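Local coordinates for putative glutathione S-transferase (Sinorhizobium meliloti, PDB 4MDC), which probably catalyses the conjugation of glutathione to electrophilic substrates, as a homodimeric glutathione S-transferase, at residues M31-F37 with A198-V202; L40-E44 with S226-F230; M171-S175 with W211-A217; E129-T133 with N166-H170; P24-H29 with L72-D77. All coordinates share one frame; numbering follows the deposited sequence.

All five contacts lie in one two-domain glutathione transferase chain. Contact 5 pairs strands 25-28 and 74-76 inside the four-stranded sheet of the thioredoxin-like N-terminal domain. Contacts 1 and 2, with centres about 13 Å apart, both use helix 33-44, which follows strand 25-28. They join it to helix 191-205 and to the loop after helix 215-225, so one helix holds the two domains together at both places. Contacts 4 and 3 lie within the helical C-terminal domain and share helix 167-180; contact 4 ties it to helix 111-145. Contact 4 closes before contact 3 opens, and the Arg168-Asp213 salt bridge links them. Contacts 3 and 5 are farthest apart, with centres about 31 Å from each other.

Contact 1 of 5, residues M31-F37 with A198-V202; sequences MSPASRF and AAISV
The guanidinium of Arg36 meets Ser201 at its edge, with OG and CB of the serine near its plane, while Val202 CG2 approaches the group obliquely. This is the domain interface of a glutathione transferase fold. The first helix of the thioredoxin-like domain, 33-44, packs against helix 191-205 of the helical domain. The short helical segments run at 126° to each other, with their axes 8.3 Å apart.

Arg36 reaches across with its chain extended from CG to NE. Arg36 NH1 donates to Ser201 OG at 2.8 Å, with an N-H...O angle of 155°. Tyr247 also bonds NH1, and NH2 has a salt bridge to Glu236, so several partners fix the rotation of the flat group.

Small side chains let the backbones come close. The methyl of Ala198 points at the first turn of helix 33-44 and sits 3.4 Å from Pro33 O. The proline ring lies over the backbone of Ala199, with Pro33 CB 3.7 Å from Ala199 CA. Val202 uses both branches. Val202 CG2 touches Pro33 CG and Arg36 CD, each at 3.9 Å, and CG1 turns to the selenium of selenomethionine Met31. Leu125, Glu129 and Thr133 of helix 111-145 also touch Pro33.

The Ser201 hydroxyl both accepts and donates: it takes the Arg36 bond, and Ser201 OG gives one to Ala198 O at 2.8 Å.

Contact 2 of 5, residues L40-E44 with S226-F230; sequences LILSE and SRPSF
The last turn of helix 33-44 faces the loop 226-230, and the two backbones are nearest at Ser43 and Ser229, whose CA atoms are 5.2 Å apart. Glu44 carries the polar half. Its chain bends at chi2 (-73°), which turns the carboxylate to the loop. Arg227 grips it side-on with two nitrogens. Arg227 NE donates to Glu44 OE2 and Arg227 NH2 to Glu44 OE1, both at 2.9 Å and nearly straight. Both oxygens are met on the syn side and lie near the guanidinium plane. The nitrogens sit somewhat out of the carboxylate plane, and the two flat groups are turned 31° apart.

Ser229 OG donates to the anti side of Glu44 OE2 at 2.6 Å. That oxygen also accepts from a water, which in turn accepts from Ser229 N. The crowd of donors would be expected to favour the charged carboxylate.

Beside this cluster, Ser43 CB packs on Ser229 CB at 3.7 Å. A second water joins Ser43 OG to Ser229 O. On the buried side, Leu40 CD2 leans obliquely on the Phe230 ring, 3.7 Å from Phe230 CD1, and Ala197 and Ser201 of helix 191-205 also touch the ring. The contact is part of the interdomain interface of the glutathione transferase fold, where a thioredoxin-like domain meets an all-helical one.

Contact 3 of 5, residues M171-S175 with W211-A217; sequences MKYLS and WSDAPTA
The methyl end of selenomethionine Met171 is the main bump here. Its chain bends at chi2 and chi3 (-56° and -57°), so CE projects from helix 167-180 into a hollow whose walls on this side are Trp211, Ala214 and Ala217. Ile200 and Ile209 also touch Met171. The six-membered ring of Trp211 brings CZ3 to 3.7 Å from Met171 CE. The methyls of Ala214 and Ala217 flank it, with Ala214 CB 3.9 Å from Met171 CE. Met171 and Trp211 cross at about a right angle, and CE approaches the ring obliquely. Trp211 is held from elsewhere: NE1 bonds Asp204, and Phe252 meets its ring edge-to-face.

A second bump is the methyl of Ala217. Ala217 CB fits between Leu174 and Ser175, 3.9 Å from Leu174 CD2 and 3.4 Å from Ser175 OG.

Both segments belong to the all-helical C-terminal domain of the glutathione transferase fold. The 3-10 segment 211-213 leads through Ala214, the N-cap residue, into helix 215-225. The first turn of that helix lies against helix 167-180. Ser175 OG accepts a weak, bent bond from Ala217 N at 3.3 Å.

Thr216 packs at the margin, with Thr216 CG2 3.3 Å from Ser175 O. Nearer the start of 171-175, Lys172 lies across Asp213. Lys172 NZ stays 4.5 Å from Asp213 OD1, beyond a salt bridge, while Asp213 OD2 pairs with Arg168.

Contact 4 of 5, residues E129-T133 with N166-H170; sequences EADVT and NIRQH
Asp131 and His170 both have CG anti to the carbonyl carbon (chi1 -75° and -71°), and this sends the carboxylate and the imidazole at each other from neighbouring helices. The two side chains cross at about a right angle. His170 NE2 donates to Asp131 OD2 at 2.8 Å, with an N-H...O angle of 165°. The oxygen lies in the ring plane and uses its anti lone pair, while the carboxylate is well turned from the ring plane.

Asn166 makes the second polar link, one turn earlier on its side. Asn166 ND2 donates to the backbone O of Asp131 at 3.0 Å, and the bond is nearly straight. The acceptor lies close to the amide plane, but the donor is tilted from the carbonyl plane. This carbonyl sits in a wider, pi-type turn at 129-133.

Val132 packs beside these bonds. Val132 CG1 meets Ile167 CG1 at 3.6 Å, the two side chains crossing at about a right angle. Val132 CG2 rests on Asn166 CB at 3.7 Å and also comes obliquely to the His170 ring, 4.1 Å from His170 CD2.

The contact joins the long helix 111-145 to the N-terminal part of helix 167-180 in the helical C-terminal domain. The Trp123 ring also meets the His170 ring, the two planes steeply inclined. Asp131 OD2 also has a salt bridge to Lys127. The same oxygen therefore serves a histidine and a lysine. This would be expected to stabilise the negative charge of Asp131, and the carboxylate probably favours a proton on His170 NE2.

Contact 5 of 5, residues P24-H29 with L72-D77; sequences PTLYHH and LPVYVD
Pro24 lies obliquely against the outer part of the Tyr75 ring. Pro24 CG comes 3.2 Å from Tyr75 OH, and Pro24 CB is 3.5 Å from Tyr75 CE1. Tyr75 reaches this place because its CG is anti to the backbone N (chi1 -178°), which swings the ring over toward Pro24, just before strand 25-28. Leu26 is on the same face of the sheet. Leu26 CD1 meets the edge of the Tyr75 ring and also Pro73 CB, 3.8 Å away. Val38 and Arg39 of helix 33-44 also touch Leu26.

Tyr27 works on the other face, with Thr25, Val74 and Val76. Its ring turns an edge to the partner strand, so that Tyr27 CE1 touches Val76 CG2 at 4.0 Å. Phe63 and Leu66 of helix 61-66 also touch this ring.

Between the two faces runs an antiparallel pair of strands, 25-28 and 74-76, at the centre of the four-stranded mixed sheet of a thioredoxin-like domain. Thr25 with Val76 and Tyr27 with Val74 are hydrogen-bonded pairs; Leu26 with Tyr75 is a non-hydrogen-bonded pair. The bond from Val76 N to Thr25 O is 2.9 Å long and nearly straight. Tyr27 N gives Val74 O a bond of the same length.

The peptide before Pro73 is cis, as is characteristic of this fold just before the third strand; in relatives the backbone just before it helps to hold glutathione. Pro73 CB lies 3.2 Å from Tyr27 O. Next to it, Leu72 spreads its two methyls, CD2 towards Tyr27 O and CD1 against His29 CB at 3.8 Å.

Contact 1 of 5, residues M31-F37 with A198-V202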
# COMPACT_ATOMS: atom_id res chain seq x y z
N MSE B 31 12.22 -11.16 8.60
CA MSE B 31 11.34 -11.90 7.73
C MSE B 31 10.26 -11.00 7.13
O MSE B 31 9.27 -11.48 6.59
CB MSE B 31 10.74 -13.13 8.36
CG MSE B 31 11.87 -14.12 8.75
SE MSE B 31 12.52 -15.09 7.15
CE MSE B 31 14.17 -14.09 6.68
N SER B 32 10.48 -9.70 7.26
CA SER B 32 9.65 -8.66 6.63
C SER B 32 10.28 -8.15 5.32
O SER B 32 11.33 -7.46 5.36
CB SER B 32 9.44 -7.52 7.61
OG SER B 32 9.05 -6.28 7.00
N PRO B 33 9.65 -8.42 4.15
CA PRO B 33 10.22 -7.91 2.92
C PRO B 33 10.30 -6.35 2.87
O PRO B 33 11.31 -5.81 2.41
CB PRO B 33 9.24 -8.42 1.86
CG PRO B 33 8.84 -9.75 2.43
CD PRO B 33 8.59 -9.41 3.88
N ALA B 34 9.32 -5.69 3.41
CA ALA B 34 9.31 -4.23 3.43
C ALA B 34 10.52 -3.71 4.26
O ALA B 34 11.14 -2.71 3.89
CB ALA B 34 7.97 -3.69 3.97
N SER B 35 10.86 -4.39 5.35
CA SER B 35 11.97 -4.04 6.15
C SER B 35 13.28 -4.21 5.39
O SER B 35 14.17 -3.38 5.47
CB SER B 35 12.03 -4.92 7.45
OG SER B 35 10.94 -4.71 8.36
N ARG B 36 13.44 -5.36 4.73
CA ARG B 36 14.63 -5.62 3.96
C ARG B 36 14.80 -4.64 2.82
O ARG B 36 15.91 -4.25 2.51
CB ARG B 36 14.65 -7.08 3.46
CG ARG B 36 14.88 -8.08 4.57
CD ARG B 36 15.07 -9.45 4.02
NE ARG B 36 15.63 -10.33 5.07
CZ ARG B 36 16.36 -11.38 4.84
NH1 ARG B 36 16.65 -11.80 3.62
NH2 ARG B 36 16.88 -12.05 5.89
N PHE B 37 13.69 -4.25 2.23
CA PHE B 37 13.71 -3.29 1.15
C PHE B 37 14.31 -1.95 1.63
O PHE B 37 15.18 -1.38 0.94
CB PHE B 37 12.28 -3.10 0.67
CG PHE B 37 12.05 -1.90 -0.22
CD1 PHE B 37 12.55 -1.83 -1.53
CD2 PHE B 37 11.29 -0.87 0.23
CE1 PHE B 37 12.26 -0.75 -2.35
CE2 PHE B 37 10.99 0.21 -0.60
CZ PHE B 37 11.48 0.28 -1.90
N ALA B 198 14.11 -8.19 -2.05
CA ALA B 198 13.81 -8.30 -0.64
C ALA B 198 12.76 -9.39 -0.35
O ALA B 198 12.94 -10.18 0.52
CB ALA B 198 13.33 -6.97 -0.11
N ALA B 199 11.69 -9.42 -1.14
CA ALA B 199 10.62 -10.40 -1.01
C ALA B 199 11.13 -11.81 -1.35
O ALA B 199 10.95 -12.74 -0.54
CB ALA B 199 9.45 -10.06 -1.91
N ILE B 200 11.91 -11.91 -2.44
CA ILE B 200 12.47 -13.21 -2.79
C ILE B 200 13.43 -13.72 -1.72
O ILE B 200 13.45 -14.95 -1.47
CB ILE B 200 13.27 -13.13 -4.13
CG1 ILE B 200 12.30 -12.96 -5.28
CG2 ILE B 200 14.18 -14.31 -4.34
CD1 ILE B 200 11.19 -13.89 -5.37
N SER B 201 14.21 -12.84 -1.11
CA SER B 201 15.21 -13.27 -0.12
C SER B 201 14.57 -13.90 1.09
O SER B 201 15.12 -14.87 1.72
CB SER B 201 16.15 -12.13 0.29
OG SER B 201 15.53 -11.18 1.15
N VAL B 202 13.37 -13.43 1.46
CA VAL B 202 12.63 -14.01 2.61
C VAL B 202 12.15 -15.44 2.26
O VAL B 202 12.31 -16.39 3.06
CB VAL B 202 11.47 -13.10 3.02
CG1 VAL B 202 10.53 -13.74 4.00
CG2 VAL B 202 12.01 -11.78 3.60

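Contact 2 of 5, residues L40-E44 with S226-F230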
# COMPACT_ATOMS: atom_id res chain seq x y z
N LEU B 40 18.03 -2.20 2.26
CA LEU B 40 18.78 -2.18 1.04
C LEU B 40 18.96 -0.77 0.53
O LEU B 40 20.08 -0.43 0.07
CB LEU B 40 18.14 -3.06 -0.03
CG LEU B 40 18.19 -4.58 0.18
CD1 LEU B 40 17.29 -5.29 -0.84
CD2 LEU B 40 19.62 -5.08 0.07
N ILE B 41 17.91 0.03 0.59
CA ILE B 41 18.06 1.43 0.21
C ILE B 41 19.09 2.17 1.06
O ILE B 41 20.00 2.85 0.52
CB ILE B 41 16.73 2.21 0.27
CG1 ILE B 41 15.69 1.54 -0.64
CG2 ILE B 41 17.00 3.63 -0.11
CD1 ILE B 41 14.29 2.04 -0.32
N LEU B 42 18.99 1.99 2.37
CA LEU B 42 19.91 2.62 3.32
C LEU B 42 21.36 2.19 3.03
O LEU B 42 22.23 3.07 2.97
CB LEU B 42 19.48 2.35 4.74
CG LEU B 42 18.17 2.96 5.23
CD1 LEU B 42 17.68 2.31 6.52
CD2 LEU B 42 18.37 4.46 5.45
N SER B 43 21.61 0.90 2.80
CA SER B 43 22.96 0.43 2.43
C SER B 43 23.47 0.96 1.09
O SER B 43 24.62 1.38 0.99
CB SER B 43 23.07 -1.11 2.41
OG SER B 43 22.75 -1.57 3.66
N GLU B 44 22.62 0.95 0.06
CA GLU B 44 22.99 1.44 -1.27
C GLU B 44 23.41 2.91 -1.19
O GLU B 44 24.31 3.33 -1.89
CB GLU B 44 21.80 1.29 -2.28
CG GLU B 44 21.51 -0.13 -2.75
CD GLU B 44 22.52 -0.71 -3.74
OE1 GLU B 44 23.07 0.06 -4.55
OE2 GLU B 44 22.79 -1.96 -3.74
N SER B 226 24.40 -10.62 -5.05
CA SER B 226 25.85 -10.38 -5.04
C SER B 226 26.26 -8.95 -4.75
O SER B 226 27.42 -8.66 -4.60
CB SER B 226 26.52 -10.84 -6.32
OG SER B 226 26.07 -10.11 -7.43
N ARG B 227 25.31 -8.04 -4.65
CA ARG B 227 25.68 -6.65 -4.38
C ARG B 227 26.13 -6.50 -2.92
O ARG B 227 25.63 -7.19 -2.05
CB ARG B 227 24.49 -5.72 -4.65
CG ARG B 227 24.14 -5.67 -6.11
CD ARG B 227 22.93 -4.77 -6.39
NE ARG B 227 23.21 -3.34 -6.27
CZ ARG B 227 23.69 -2.58 -7.24
NH1 ARG B 227 23.98 -3.08 -8.44
NH2 ARG B 227 23.90 -1.30 -7.02
N PRO B 228 27.03 -5.55 -2.65
CA PRO B 228 27.45 -5.34 -1.25
C PRO B 228 26.31 -5.08 -0.28
O PRO B 228 26.35 -5.46 0.88
CB PRO B 228 28.35 -4.09 -1.35
CG PRO B 228 28.97 -4.23 -2.72
CD PRO B 228 27.83 -4.74 -3.58
N SER B 229 25.28 -4.37 -0.74
CA SER B 229 24.12 -4.02 0.10
C SER B 229 23.40 -5.28 0.62
O SER B 229 22.72 -5.22 1.65
CB SER B 229 23.11 -3.13 -0.70
OG SER B 229 22.71 -3.82 -1.89
N PHE B 230 23.56 -6.42 -0.09
CA PHE B 230 22.90 -7.65 0.29
C PHE B 230 23.65 -8.41 1.36
O PHE B 230 23.08 -9.30 1.97
CB PHE B 230 22.73 -8.59 -0.93
CG PHE B 230 21.26 -8.98 -1.16
CD1 PHE B 230 20.43 -8.12 -1.84
CD2 PHE B 230 20.74 -10.17 -0.72
CE1 PHE B 230 19.08 -8.43 -2.06
CE2 PHE B 230 19.40 -10.53 -0.94
CZ PHE B 230 18.56 -9.62 -1.60
O HOH W 1 21.36 -4.04 3.87
O HOH W 2 25.36 -2.51 -3.12

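Contact 3 of 5, residues M171-S175 with W211-A217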
# COMPACT_ATOMS: atom_id res chain seq x y z
N MSE B 171 6.71 -15.75 -9.33
CA MSE B 171 8.00 -16.11 -9.91
C MSE B 171 7.97 -16.00 -11.41
O MSE B 171 8.95 -15.60 -12.03
CB MSE B 171 8.42 -17.52 -9.47
CG MSE B 171 8.62 -17.61 -7.98
SE MSE B 171 9.89 -16.33 -7.18
CE MSE B 171 11.44 -16.92 -8.35
N LYS B 172 6.87 -16.40 -12.04
CA LYS B 172 6.75 -16.33 -13.48
C LYS B 172 6.67 -14.86 -13.97
O LYS B 172 7.22 -14.53 -15.01
CB LYS B 172 5.57 -17.14 -13.99
CG LYS B 172 5.86 -18.64 -13.92
CD LYS B 172 6.69 -19.05 -15.14
CE LYS B 172 7.27 -20.43 -15.00
NZ LYS B 172 8.08 -20.81 -16.18
N TYR B 173 6.05 -14.01 -13.17
CA TYR B 173 5.96 -12.58 -13.54
C TYR B 173 7.34 -11.98 -13.45
O TYR B 173 7.81 -11.26 -14.32
CB TYR B 173 4.99 -11.84 -12.63
CG TYR B 173 4.75 -10.38 -13.07
CD1 TYR B 173 4.44 -10.09 -14.38
CD2 TYR B 173 4.87 -9.34 -12.18
CE1 TYR B 173 4.17 -8.76 -14.79
CE2 TYR B 173 4.60 -8.04 -12.58
CZ TYR B 173 4.28 -7.75 -13.85
OH TYR B 173 4.08 -6.41 -14.20
N LEU B 174 8.03 -12.32 -12.37
CA LEU B 174 9.42 -11.89 -12.20
C LEU B 174 10.36 -12.37 -13.32
O LEU B 174 11.18 -11.61 -13.79
CB LEU B 174 9.95 -12.40 -10.85
CG LEU B 174 11.38 -12.11 -10.48
CD1 LEU B 174 11.65 -10.61 -10.41
CD2 LEU B 174 11.71 -12.73 -9.16
N SER B 175 10.27 -13.65 -13.66
CA SER B 175 11.01 -14.19 -14.82
C SER B 175 10.69 -13.40 -16.09
O SER B 175 11.58 -13.12 -16.90
CB SER B 175 10.71 -15.65 -15.04
OG SER B 175 11.34 -16.43 -14.00
N TRP B 211 14.04 -22.93 -7.78
CA TRP B 211 14.77 -22.14 -8.76
C TRP B 211 14.89 -22.85 -10.11
O TRP B 211 15.08 -22.19 -11.13
CB TRP B 211 16.13 -21.72 -8.23
CG TRP B 211 16.08 -20.67 -7.18
CD1 TRP B 211 16.30 -20.83 -5.84
CD2 TRP B 211 15.73 -19.28 -7.36
NE1 TRP B 211 16.17 -19.61 -5.19
CE2 TRP B 211 15.83 -18.65 -6.10
CE3 TRP B 211 15.39 -18.50 -8.46
CZ2 TRP B 211 15.57 -17.30 -5.92
CZ3 TRP B 211 15.11 -17.13 -8.28
CH2 TRP B 211 15.23 -16.55 -7.03
N SER B 212 14.80 -24.17 -10.14
CA SER B 212 14.86 -24.91 -11.43
C SER B 212 13.66 -24.56 -12.33
O SER B 212 13.72 -24.72 -13.54
CB SER B 212 14.91 -26.43 -11.18
OG SER B 212 13.60 -26.95 -10.88
N ASP B 213 12.58 -24.09 -11.71
CA ASP B 213 11.37 -23.70 -12.45
C ASP B 213 11.41 -22.22 -12.83
O ASP B 213 10.56 -21.79 -13.61
CB ASP B 213 10.13 -23.98 -11.60
CG ASP B 213 8.81 -23.77 -12.38
OD1 ASP B 213 8.58 -24.37 -13.45
OD2 ASP B 213 7.95 -23.03 -11.83
N ALA B 214 12.39 -21.47 -12.32
CA ALA B 214 12.49 -20.02 -12.62
C ALA B 214 13.94 -19.62 -12.97
O ALA B 214 14.55 -18.73 -12.37
CB ALA B 214 11.99 -19.24 -11.44
N PRO B 215 14.49 -20.23 -14.00
CA PRO B 215 15.88 -19.86 -14.39
C PRO B 215 16.17 -18.38 -14.73
O PRO B 215 17.29 -17.89 -14.51
CB PRO B 215 16.14 -20.77 -15.62
CG PRO B 215 14.80 -21.11 -16.14
CD PRO B 215 13.90 -21.17 -14.95
N THR B 216 15.23 -17.71 -15.38
CA THR B 216 15.45 -16.32 -15.78
C THR B 216 15.48 -15.42 -14.54
O THR B 216 16.31 -14.54 -14.39
CB THR B 216 14.38 -15.92 -16.82
OG1 THR B 216 14.43 -16.88 -17.88
CG2 THR B 216 14.56 -14.49 -17.35
N ALA B 217 14.57 -15.70 -13.60
CA ALA B 217 14.55 -14.97 -12.36
C ALA B 217 15.81 -15.28 -11.55
O ALA B 217 16.37 -14.39 -10.90
CB ALA B 217 13.35 -15.34 -11.53

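Contact 4 of 5, residues E129-T133 with N166-H170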
# COMPACT_ATOMS: atom_id res chain seq x y z
N GLU B 129 3.06 -9.85 -1.20
CA GLU B 129 3.07 -9.95 0.28
C GLU B 129 1.74 -10.54 0.82
O GLU B 129 1.72 -11.43 1.65
CB GLU B 129 3.33 -8.55 0.81
CG GLU B 129 3.34 -8.43 2.30
CD GLU B 129 4.66 -8.92 2.94
OE1 GLU B 129 5.60 -9.32 2.20
OE2 GLU B 129 4.76 -8.86 4.20
N ALA B 130 0.64 -10.09 0.24
CA ALA B 130 -0.69 -10.60 0.62
C ALA B 130 -0.96 -11.99 0.10
O ALA B 130 -1.53 -12.84 0.84
CB ALA B 130 -1.80 -9.67 0.14
N ASP B 131 -0.52 -12.26 -1.13
CA ASP B 131 -0.84 -13.52 -1.81
C ASP B 131 -0.00 -14.65 -1.24
O ASP B 131 -0.42 -15.78 -1.18
CB ASP B 131 -0.48 -13.49 -3.30
CG ASP B 131 -1.44 -12.66 -4.13
OD1 ASP B 131 -2.49 -12.27 -3.60
OD2 ASP B 131 -1.09 -12.42 -5.31
N VAL B 132 1.21 -14.31 -0.83
CA VAL B 132 2.20 -15.33 -0.44
C VAL B 132 2.92 -15.06 0.90
O VAL B 132 2.81 -15.84 1.86
CB VAL B 132 3.31 -15.46 -1.50
CG1 VAL B 132 4.37 -16.50 -1.07
CG2 VAL B 132 2.75 -15.86 -2.85
N THR B 133 3.68 -13.96 0.97
CA THR B 133 4.75 -13.90 1.94
C THR B 133 4.25 -13.70 3.35
O THR B 133 4.70 -14.38 4.29
CB THR B 133 5.75 -12.80 1.54
OG1 THR B 133 6.01 -12.84 0.12
CG2 THR B 133 7.07 -13.04 2.22
N ASN B 166 0.36 -19.85 -4.70
CA ASN B 166 0.41 -18.52 -5.34
C ASN B 166 1.83 -18.09 -5.76
O ASN B 166 2.01 -17.05 -6.42
CB ASN B 166 -0.18 -17.47 -4.40
CG ASN B 166 -1.70 -17.56 -4.29
OD1 ASN B 166 -2.35 -18.01 -5.20
ND2 ASN B 166 -2.24 -17.18 -3.15
N ILE B 167 2.84 -18.85 -5.33
CA ILE B 167 4.22 -18.51 -5.58
C ILE B 167 4.53 -18.52 -7.05
O ILE B 167 5.19 -17.60 -7.54
CB ILE B 167 5.17 -19.42 -4.83
CG1 ILE B 167 5.12 -19.11 -3.36
CG2 ILE B 167 6.62 -19.26 -5.31
CD1 ILE B 167 5.82 -20.14 -2.51
N ARG B 168 4.08 -19.53 -7.77
CA ARG B 168 4.52 -19.67 -9.13
C ARG B 168 4.14 -18.47 -10.02
O ARG B 168 4.94 -18.01 -10.83
CB ARG B 168 4.02 -20.95 -9.74
CG ARG B 168 4.68 -21.17 -11.10
CD ARG B 168 4.31 -22.51 -11.65
NE ARG B 168 5.28 -23.03 -12.62
CZ ARG B 168 4.99 -23.36 -13.88
NH1 ARG B 168 3.75 -23.19 -14.34
NH2 ARG B 168 5.94 -23.87 -14.68
N GLN B 169 2.94 -17.98 -9.84
CA GLN B 169 2.51 -16.83 -10.64
C GLN B 169 3.45 -15.63 -10.48
O GLN B 169 3.80 -14.97 -11.45
CB GLN B 169 1.08 -16.44 -10.21
CG GLN B 169 0.62 -15.10 -10.76
CD GLN B 169 -0.53 -14.40 -9.99
OE1 GLN B 169 -1.13 -14.94 -9.05
NE2 GLN B 169 -0.84 -13.18 -10.42
N HIS B 170 3.84 -15.36 -9.24
CA HIS B 170 4.80 -14.33 -8.90
C HIS B 170 6.20 -14.53 -9.43
O HIS B 170 6.75 -13.62 -10.00
CB HIS B 170 4.78 -14.09 -7.37
CG HIS B 170 3.54 -13.41 -6.94
ND1 HIS B 170 3.32 -12.09 -7.26
CD2 HIS B 170 2.39 -13.87 -6.39
CE1 HIS B 170 2.13 -11.74 -6.81
NE2 HIS B 170 1.55 -12.79 -6.28

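Contact 5 of 5, residues P24-H29 with L72-D77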
# COMPACT_ATOMS: atom_id res chain seq x y z
N PRO B 24 19.97 7.21 12.49
CA PRO B 24 18.61 6.78 12.64
C PRO B 24 18.44 5.38 13.14
O PRO B 24 19.42 4.61 13.23
CB PRO B 24 18.04 6.94 11.22
CG PRO B 24 19.18 6.58 10.35
CD PRO B 24 20.40 7.13 11.08
N THR B 25 17.23 5.09 13.58
CA THR B 25 16.84 3.76 14.01
C THR B 25 15.84 3.22 13.03
O THR B 25 14.90 3.96 12.63
CB THR B 25 16.24 3.80 15.43
OG1 THR B 25 17.24 4.32 16.33
CG2 THR B 25 15.82 2.43 15.95
N LEU B 26 15.98 1.96 12.68
CA LEU B 26 14.99 1.24 11.92
C LEU B 26 14.41 0.07 12.73
O LEU B 26 15.13 -0.83 13.06
CB LEU B 26 15.56 0.75 10.61
CG LEU B 26 14.54 0.10 9.68
CD1 LEU B 26 13.75 1.22 8.99
CD2 LEU B 26 15.20 -0.76 8.60
N TYR B 27 13.13 0.14 13.06
CA TYR B 27 12.38 -0.94 13.68
C TYR B 27 11.99 -1.88 12.56
O TYR B 27 11.39 -1.46 11.60
CB TYR B 27 11.13 -0.39 14.43
CG TYR B 27 11.55 0.51 15.57
CD1 TYR B 27 11.80 1.83 15.40
CD2 TYR B 27 11.83 -0.04 16.83
CE1 TYR B 27 12.24 2.63 16.43
CE2 TYR B 27 12.22 0.77 17.87
CZ TYR B 27 12.46 2.08 17.66
OH TYR B 27 12.88 2.89 18.68
N HIS B 28 12.34 -3.14 12.68
CA HIS B 28 12.23 -4.05 11.56
C HIS B 28 12.09 -5.49 12.06
O HIS B 28 12.23 -5.77 13.24
CB HIS B 28 13.50 -3.95 10.71
CG HIS B 28 14.64 -4.71 11.29
ND1 HIS B 28 15.11 -5.87 10.73
CD2 HIS B 28 15.32 -4.56 12.46
CE1 HIS B 28 16.07 -6.37 11.48
NE2 HIS B 28 16.22 -5.60 12.54
N HIS B 29 11.84 -6.39 11.12
CA HIS B 29 11.96 -7.81 11.34
C HIS B 29 12.67 -8.44 10.14
O HIS B 29 12.41 -8.13 8.99
CB HIS B 29 10.59 -8.50 11.56
CG HIS B 29 10.73 -9.89 12.13
ND1 HIS B 29 11.01 -10.99 11.34
CD2 HIS B 29 10.69 -10.35 13.40
CE1 HIS B 29 11.13 -12.08 12.11
NE2 HIS B 29 10.94 -11.71 13.36
N LEU B 72 5.56 -2.71 9.77
CA LEU B 72 7.01 -2.58 9.68
C LEU B 72 7.47 -2.24 8.24
O LEU B 72 6.83 -2.61 7.28
CB LEU B 72 7.69 -3.88 10.14
CG LEU B 72 7.51 -4.23 11.61
CD1 LEU B 72 8.02 -5.65 11.82
CD2 LEU B 72 8.23 -3.26 12.51
N PRO B 73 8.61 -1.60 8.09
CA PRO B 73 9.44 -1.11 9.14
C PRO B 73 9.00 0.28 9.59
O PRO B 73 8.10 0.85 9.00
CB PRO B 73 10.78 -1.02 8.49
CG PRO B 73 10.51 -0.67 7.10
CD PRO B 73 9.23 -1.32 6.77
N VAL B 74 9.64 0.78 10.64
CA VAL B 74 9.42 2.16 11.06
C VAL B 74 10.80 2.81 11.15
O VAL B 74 11.68 2.28 11.83
CB VAL B 74 8.73 2.25 12.43
CG1 VAL B 74 8.59 3.68 12.87
CG2 VAL B 74 7.38 1.56 12.36
N TYR B 75 10.95 3.99 10.52
CA TYR B 75 12.24 4.67 10.48
C TYR B 75 12.13 5.93 11.32
O TYR B 75 11.21 6.70 11.15
CB TYR B 75 12.57 5.05 9.06
CG TYR B 75 13.87 5.71 8.77
CD1 TYR B 75 15.07 5.02 8.75
CD2 TYR B 75 13.92 7.06 8.49
CE1 TYR B 75 16.27 5.66 8.46
CE2 TYR B 75 15.11 7.68 8.20
CZ TYR B 75 16.26 6.99 8.16
OH TYR B 75 17.45 7.65 7.87
N VAL B 76 13.04 6.09 12.26
CA VAL B 76 13.02 7.26 13.10
C VAL B 76 14.38 7.88 13.06
O VAL B 76 15.34 7.38 13.67
CB VAL B 76 12.67 6.97 14.56
CG1 VAL B 76 12.49 8.29 15.32
CG2 VAL B 76 11.40 6.16 14.66
N ASP B 77 14.50 8.98 12.34
CA ASP B 77 15.74 9.71 12.32
C ASP B 77 15.75 10.71 13.44
O ASP B 77 14.85 10.75 14.30
CB ASP B 77 16.18 10.21 10.94
CG ASP B 77 15.33 11.34 10.40
OD1 ASP B 77 14.68 12.01 11.17
OD2 ASP B 77 15.38 11.56 9.18